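Local coordinates for acyl-coenzyme A oxidase (Caenorhabditis elegans, PDB 5K3H), which catalyses the first step of peroxisomal beta-oxidation, using FAD and oxygen to desaturate acyl-CoAs and releasing hydrogen peroxide, at residues F213-E225 against L253-L266. Sequence-based numbering, arbitrary orientation.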
loop_
_atom_site.group_PDB
_atom_site.type_symbol
_atom_site.label_atom_id
_atom_site.label_comp_id
_atom_site.label_asym_id
_atom_site.label_seq_id
_atom_site.Cartn_x
_atom_site.Cartn_y
_atom_site.Cartn_z
ATOM N N PHE B 213 -5.030 34.375 -22.886
ATOM C CA PHE B 213 -3.592 34.511 -22.700
ATOM C C PHE B 213 -2.980 33.372 -21.887
ATOM O O PHE B 213 -1.790 33.432 -21.552
ATOM C CB PHE B 213 -3.285 35.864 -22.051
ATOM C CG PHE B 213 -3.473 37.033 -22.990
ATOM C CD1 PHE B 213 -4.730 37.602 -23.174
ATOM C CD2 PHE B 213 -2.400 37.550 -23.696
ATOM C CE1 PHE B 213 -4.907 38.650 -24.040
ATOM C CE2 PHE B 213 -2.571 38.604 -24.571
ATOM C CZ PHE B 213 -3.826 39.160 -24.742
ATOM N N GLY B 214 -3.756 32.351 -21.538
ATOM C CA GLY B 214 -3.211 31.211 -20.843
ATOM C C GLY B 214 -3.196 31.389 -19.339
ATOM O O GLY B 214 -3.641 32.415 -18.806
ATOM N N PRO B 215 -2.664 30.390 -18.627
ATOM C CA PRO B 215 -2.718 30.416 -17.158
ATOM C C PRO B 215 -1.785 31.471 -16.581
ATOM O O PRO B 215 -0.621 31.580 -16.982
ATOM C CB PRO B 215 -2.293 28.997 -16.755
ATOM C CG PRO B 215 -1.548 28.483 -17.898
ATOM C CD PRO B 215 -2.128 29.118 -19.133
ATOM N N HIS B 216 -2.331 32.265 -15.658
ATOM C CA HIS B 216 -1.631 33.270 -14.871
ATOM C C HIS B 216 -2.070 33.146 -13.416
ATOM O O HIS B 216 -3.071 32.492 -13.104
ATOM C CB HIS B 216 -1.921 34.677 -15.397
ATOM C CG HIS B 216 -1.288 34.970 -16.717
ATOM N ND1 HIS B 216 -1.715 34.393 -17.892
ATOM C CD2 HIS B 216 -0.261 35.788 -17.051
ATOM C CE1 HIS B 216 -0.984 34.851 -18.897
ATOM N NE2 HIS B 216 -0.091 35.695 -18.413
ATOM N N THR B 217 -1.328 33.775 -12.508
ATOM C CA THR B 217 -1.620 33.639 -11.084
ATOM C C THR B 217 -2.032 34.971 -10.453
ATOM O O THR B 217 -1.504 36.044 -10.793
ATOM C CB THR B 217 -0.423 33.003 -10.327
ATOM O OG1 THR B 217 0.741 33.825 -10.450
ATOM C CG2 THR B 217 -0.117 31.618 -10.877
ATOM N N PHE B 218 -2.968 34.876 -9.510
ATOM C CA PHE B 218 -3.617 36.043 -8.933
ATOM C C PHE B 218 -3.677 35.885 -7.424
ATOM O O PHE B 218 -3.988 34.802 -6.910
ATOM C CB PHE B 218 -5.053 36.251 -9.470
ATOM C CG PHE B 218 -5.140 36.346 -10.975
ATOM C CD1 PHE B 218 -5.135 37.582 -11.606
ATOM C CD2 PHE B 218 -5.137 35.204 -11.760
ATOM C CE1 PHE B 218 -5.185 37.680 -12.976
ATOM C CE2 PHE B 218 -5.205 35.301 -13.143
ATOM C CZ PHE B 218 -5.221 36.535 -13.742
ATOM N N MET B 219 -3.417 36.978 -6.715
ATOM C CA MET B 219 -3.673 36.997 -5.284
ATOM C C MET B 219 -5.170 37.170 -5.089
ATOM O O MET B 219 -5.770 38.065 -5.683
ATOM C CB MET B 219 -2.888 38.124 -4.606
ATOM C CG MET B 219 -3.138 38.237 -3.112
ATOM S SD MET B 219 -2.687 36.727 -2.205
ATOM C CE MET B 219 -0.920 36.904 -2.222
ATOM N N VAL B 220 -5.788 36.276 -4.312
ATOM C CA VAL B 220 -7.235 36.239 -4.158
ATOM C C VAL B 220 -7.613 36.177 -2.683
ATOM O O VAL B 220 -7.244 35.222 -1.992
ATOM C CB VAL B 220 -7.875 35.059 -4.912
ATOM C CG1 VAL B 220 -9.394 35.112 -4.787
ATOM C CG2 VAL B 220 -7.467 35.069 -6.366
ATOM N N PRO B 221 -8.304 37.185 -2.138
ATOM C CA PRO B 221 -8.891 37.034 -0.800
ATOM C C PRO B 221 -10.084 36.109 -0.847
ATOM O O PRO B 221 -10.940 36.215 -1.733
ATOM C CB PRO B 221 -9.308 38.455 -0.411
ATOM C CG PRO B 221 -9.393 39.203 -1.672
ATOM C CD PRO B 221 -8.496 38.542 -2.686
ATOM N N LEU B 222 -10.144 35.213 0.133
ATOM C CA LEU B 222 -11.166 34.177 0.199
ATOM C C LEU B 222 -12.166 34.381 1.318
ATOM O O LEU B 222 -13.348 34.104 1.132
ATOM C CB LEU B 222 -10.512 32.801 0.393
ATOM C CG LEU B 222 -9.388 32.440 -0.560
ATOM C CD1 LEU B 222 -8.744 31.131 -0.095
ATOM C CD2 LEU B 222 -9.942 32.367 -1.971
ATOM N N ARG B 223 -11.700 34.804 2.488
ATOM C CA ARG B 223 -12.522 34.974 3.675
ATOM C C ARG B 223 -12.208 36.317 4.316
ATOM O O ARG B 223 -11.104 36.852 4.179
ATOM C CB ARG B 223 -12.287 33.854 4.698
ATOM C CG ARG B 223 -12.705 32.475 4.227
ATOM C CD ARG B 223 -12.157 31.397 5.156
ATOM N NE ARG B 223 -12.569 30.050 4.767
ATOM C CZ ARG B 223 -13.638 29.414 5.239
ATOM N NH1 ARG B 223 -14.414 30.001 6.146
ATOM N NH2 ARG B 223 -13.922 28.186 4.812
ATOM N N ASP B 224 -13.213 36.872 4.986
ATOM C CA ASP B 224 -13.040 38.121 5.714
ATOM C C ASP B 224 -11.995 37.969 6.812
ATOM O O ASP B 224 -12.016 36.998 7.571
ATOM C CB ASP B 224 -14.370 38.555 6.304
ATOM C CG ASP B 224 -14.261 39.851 7.064
ATOM O OD1 ASP B 224 -14.203 39.811 8.324
ATOM O OD2 ASP B 224 -14.221 40.903 6.387
ATOM N N GLU B 225 -11.081 38.943 6.900
ATOM C CA GLU B 225 -9.973 38.837 7.844
ATOM C C GLU B 225 -10.422 38.895 9.300
ATOM O O GLU B 225 -9.711 38.385 10.170
ATOM C CB GLU B 225 -8.931 39.934 7.590
ATOM C CG GLU B 225 -8.252 39.869 6.228
ATOM C CD GLU B 225 -6.882 40.548 6.200
ATOM O OE1 GLU B 225 -6.334 40.832 7.276
ATOM O OE2 GLU B 225 -6.338 40.796 5.101
ATOM N N LEU B 253 -13.088 25.252 -4.239
ATOM C CA LEU B 253 -13.231 26.694 -4.372
ATOM C C LEU B 253 -13.879 27.039 -5.698
ATOM O O LEU B 253 -13.357 26.666 -6.758
ATOM C CB LEU B 253 -11.872 27.394 -4.279
ATOM C CG LEU B 253 -11.759 28.891 -4.591
ATOM C CD1 LEU B 253 -12.582 29.741 -3.627
ATOM C CD2 LEU B 253 -10.295 29.314 -4.583
ATOM N N GLY B 254 -14.972 27.797 -5.632
ATOM C CA GLY B 254 -15.628 28.298 -6.822
ATOM C C GLY B 254 -15.878 29.788 -6.715
ATOM O O GLY B 254 -16.068 30.331 -5.628
ATOM N N PHE B 255 -15.845 30.453 -7.864
ATOM C CA PHE B 255 -16.061 31.891 -7.969
ATOM C C PHE B 255 -17.314 32.147 -8.793
ATOM O O PHE B 255 -17.495 31.539 -9.862
ATOM C CB PHE B 255 -14.892 32.584 -8.652
ATOM C CG PHE B 255 -13.569 32.273 -8.048
ATOM C CD1 PHE B 255 -13.142 32.934 -6.897
ATOM C CD2 PHE B 255 -12.739 31.319 -8.634
ATOM C CE1 PHE B 255 -11.913 32.654 -6.328
ATOM C CE2 PHE B 255 -11.500 31.022 -8.077
ATOM C CZ PHE B 255 -11.082 31.690 -6.923
ATOM N N ASN B 256 -18.159 33.061 -8.313
ATOM C CA ASN B 256 -19.318 33.560 -9.069
ATOM C C ASN B 256 -19.028 35.010 -9.445
ATOM O O ASN B 256 -19.366 35.934 -8.706
ATOM C CB ASN B 256 -20.606 33.437 -8.248
ATOM C CG ASN B 256 -21.853 33.803 -9.045
ATOM O OD1 ASN B 256 -21.816 33.904 -10.281
ATOM N ND2 ASN B 256 -22.992 33.944 -8.337
ATOM N N ASN B 257 -18.389 35.195 -10.600
ATOM C CA ASN B 257 -18.006 36.512 -11.120
ATOM C C ASN B 257 -17.376 37.378 -10.018
ATOM O O ASN B 257 -17.854 38.470 -9.690
ATOM C CB ASN B 257 -19.208 37.199 -11.784
ATOM C CG ASN B 257 -19.618 36.516 -13.099
ATOM O OD1 ASN B 257 -18.791 36.344 -14.016
ATOM N ND2 ASN B 257 -20.894 36.106 -13.194
ATOM N N TYR B 258 -16.288 36.851 -9.436
ATOM C CA TYR B 258 -15.632 37.432 -8.263
ATOM C C TYR B 258 -14.552 38.418 -8.689
ATOM O O TYR B 258 -13.591 38.033 -9.362
ATOM C CB TYR B 258 -15.030 36.313 -7.415
ATOM C CG TYR B 258 -14.430 36.714 -6.086
ATOM C CD1 TYR B 258 -15.227 36.976 -4.983
ATOM C CD2 TYR B 258 -13.052 36.805 -5.939
ATOM C CE1 TYR B 258 -14.663 37.326 -3.759
ATOM C CE2 TYR B 258 -12.477 37.152 -4.738
ATOM C CZ TYR B 258 -13.281 37.412 -3.648
ATOM O OH TYR B 258 -12.687 37.755 -2.453
ATOM N N ARG B 259 -14.671 39.670 -8.235
ATOM C CA ARG B 259 -13.866 40.782 -8.736
ATOM C C ARG B 259 -12.694 41.118 -7.817
ATOM O O ARG B 259 -12.873 41.292 -6.605
ATOM C CB ARG B 259 -14.741 42.020 -8.924
ATOM C CG ARG B 259 -15.744 41.862 -10.043
ATOM C CD ARG B 259 -16.596 43.113 -10.295
ATOM N NE ARG B 259 -17.333 42.925 -11.538
ATOM C CZ ARG B 259 -17.002 43.472 -12.707
ATOM N NH1 ARG B 259 -15.960 44.294 -12.808
ATOM N NH2 ARG B 259 -17.732 43.194 -13.778
ATOM N N ILE B 260 -11.501 41.221 -8.406
ATOM C CA ILE B 260 -10.277 41.620 -7.707
ATOM C C ILE B 260 -9.590 42.715 -8.528
ATOM O O ILE B 260 -9.792 42.792 -9.760
ATOM C CB ILE B 260 -9.348 40.415 -7.445
ATOM C CG1 ILE B 260 -8.860 39.782 -8.749
ATOM C CG2 ILE B 260 -10.040 39.362 -6.592
ATOM C CD1 ILE B 260 -7.918 38.610 -8.537
ATOM N N PRO B 261 -8.806 43.597 -7.895
ATOM C CA PRO B 261 -8.137 44.675 -8.641
ATOM C C PRO B 261 -7.185 44.147 -9.705
ATOM O O PRO B 261 -6.694 43.021 -9.638
ATOM C CB PRO B 261 -7.371 45.440 -7.554
ATOM C CG PRO B 261 -8.082 45.110 -6.270
ATOM C CD PRO B 261 -8.669 43.750 -6.434
ATOM N N ARG B 262 -6.913 44.999 -10.695
ATOM C CA ARG B 262 -5.943 44.657 -11.726
ATOM C C ARG B 262 -4.612 44.220 -11.127
ATOM O O ARG B 262 -3.979 43.274 -11.617
ATOM C CB ARG B 262 -5.704 45.848 -12.660
ATOM C CG ARG B 262 -4.861 45.481 -13.876
ATOM C CD ARG B 262 -4.415 46.646 -14.709
ATOM N NE ARG B 262 -3.184 47.272 -14.228
ATOM C CZ ARG B 262 -3.136 48.359 -13.467
ATOM N NH1 ARG B 262 -4.264 48.962 -13.098
ATOM N NH2 ARG B 262 -1.962 48.855 -13.093
ATOM N N THR B 263 -4.168 44.899 -10.068
ATOM C CA THR B 263 -2.844 44.660 -9.503
ATOM C C THR B 263 -2.775 43.416 -8.619
ATOM O O THR B 263 -1.701 43.137 -8.071
ATOM C CB THR B 263 -2.389 45.883 -8.703
ATOM O OG1 THR B 263 -3.414 46.234 -7.762
ATOM C CG2 THR B 263 -2.110 47.068 -9.625
ATOM N N ASN B 264 -3.872 42.652 -8.482
ATOM C CA ASN B 264 -3.794 41.325 -7.870
ATOM C C ASN B 264 -3.264 40.265 -8.825
ATOM O O ASN B 264 -2.976 39.158 -8.369
ATOM C CB ASN B 264 -5.145 40.865 -7.323
ATOM C CG ASN B 264 -5.488 41.494 -5.986
ATOM O OD1 ASN B 264 -5.215 42.662 -5.749
ATOM N ND2 ASN B 264 -6.087 40.710 -5.101
ATOM N N LEU B 265 -3.168 40.562 -10.124
ATOM C CA LEU B 265 -2.368 39.751 -11.028
ATOM C C LEU B 265 -0.907 39.841 -10.604
ATOM O O LEU B 265 -0.361 40.943 -10.499
ATOM C CB LEU B 265 -2.529 40.239 -12.472
ATOM C CG LEU B 265 -1.526 39.704 -13.516
ATOM C CD1 LEU B 265 -1.789 38.237 -13.850
ATOM C CD2 LEU B 265 -1.495 40.534 -14.792
ATOM N N LEU B 266 -0.282 38.691 -10.324
ATOM C CA LEU B 266 1.121 38.666 -9.912
ATOM C C LEU B 266 1.993 39.021 -11.115
ATOM O O LEU B 266 1.977 38.314 -12.131
ATOM C CB LEU B 266 1.485 37.290 -9.355
ATOM C CG LEU B 266 0.651 36.817 -8.145
ATOM C CD1 LEU B 266 1.241 35.577 -7.495
ATOM C CD2 LEU B 266 0.464 37.941 -7.118
HETATM O O HOH W 1 1.199 35.727 -13.549
#
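Phe218 and Leu265 form a single backbone bridge where strand 213-221 meets the chain leaving the 3-10 segment 262-264, within the middle beta domain characteristic of acyl-CoA oxidases and dehydrogenases. Leu266 N donates to Thr217 O (3.0 Å, nearly straight at 169°), and Met219 N to Asn264 O (2.8 Å). Asparagine suits the turn because its amide carries a donor: ND2 reaches Met219 O at 2.7 Å, from above the carbonyl plane, and adds a side-chain bond to the two from the backbone. The tight, buried part suits aromatic and branched apolar residues, which fill it without polar atoms to satisfy. The Phe218 ring lies obliquely against Leu265, CE1 meeting CD1 at 3.6 Å, while Ile260 CD1 packs on Phe218 CB (3.8 Å). Farther along, Val220 CG1 rests against both Phe255 CE1 and Tyr258 CE2 (3.7 Å to the latter); CG anti to the backbone N (chi1 -174°) lays the tyrosine ring there. Replacing Tyr258 by alanine removes the ring and would probably leave a gap beside Val220 CG1. The looser end is partly exposed His216, whose ring bonds Gly214 O and Tyr278 while CB alone meets Leu265 CD1 (3.9 Å); nearby, a water donates to Leu266 O (3.1 Å) and weakly accepts from Thr217 N.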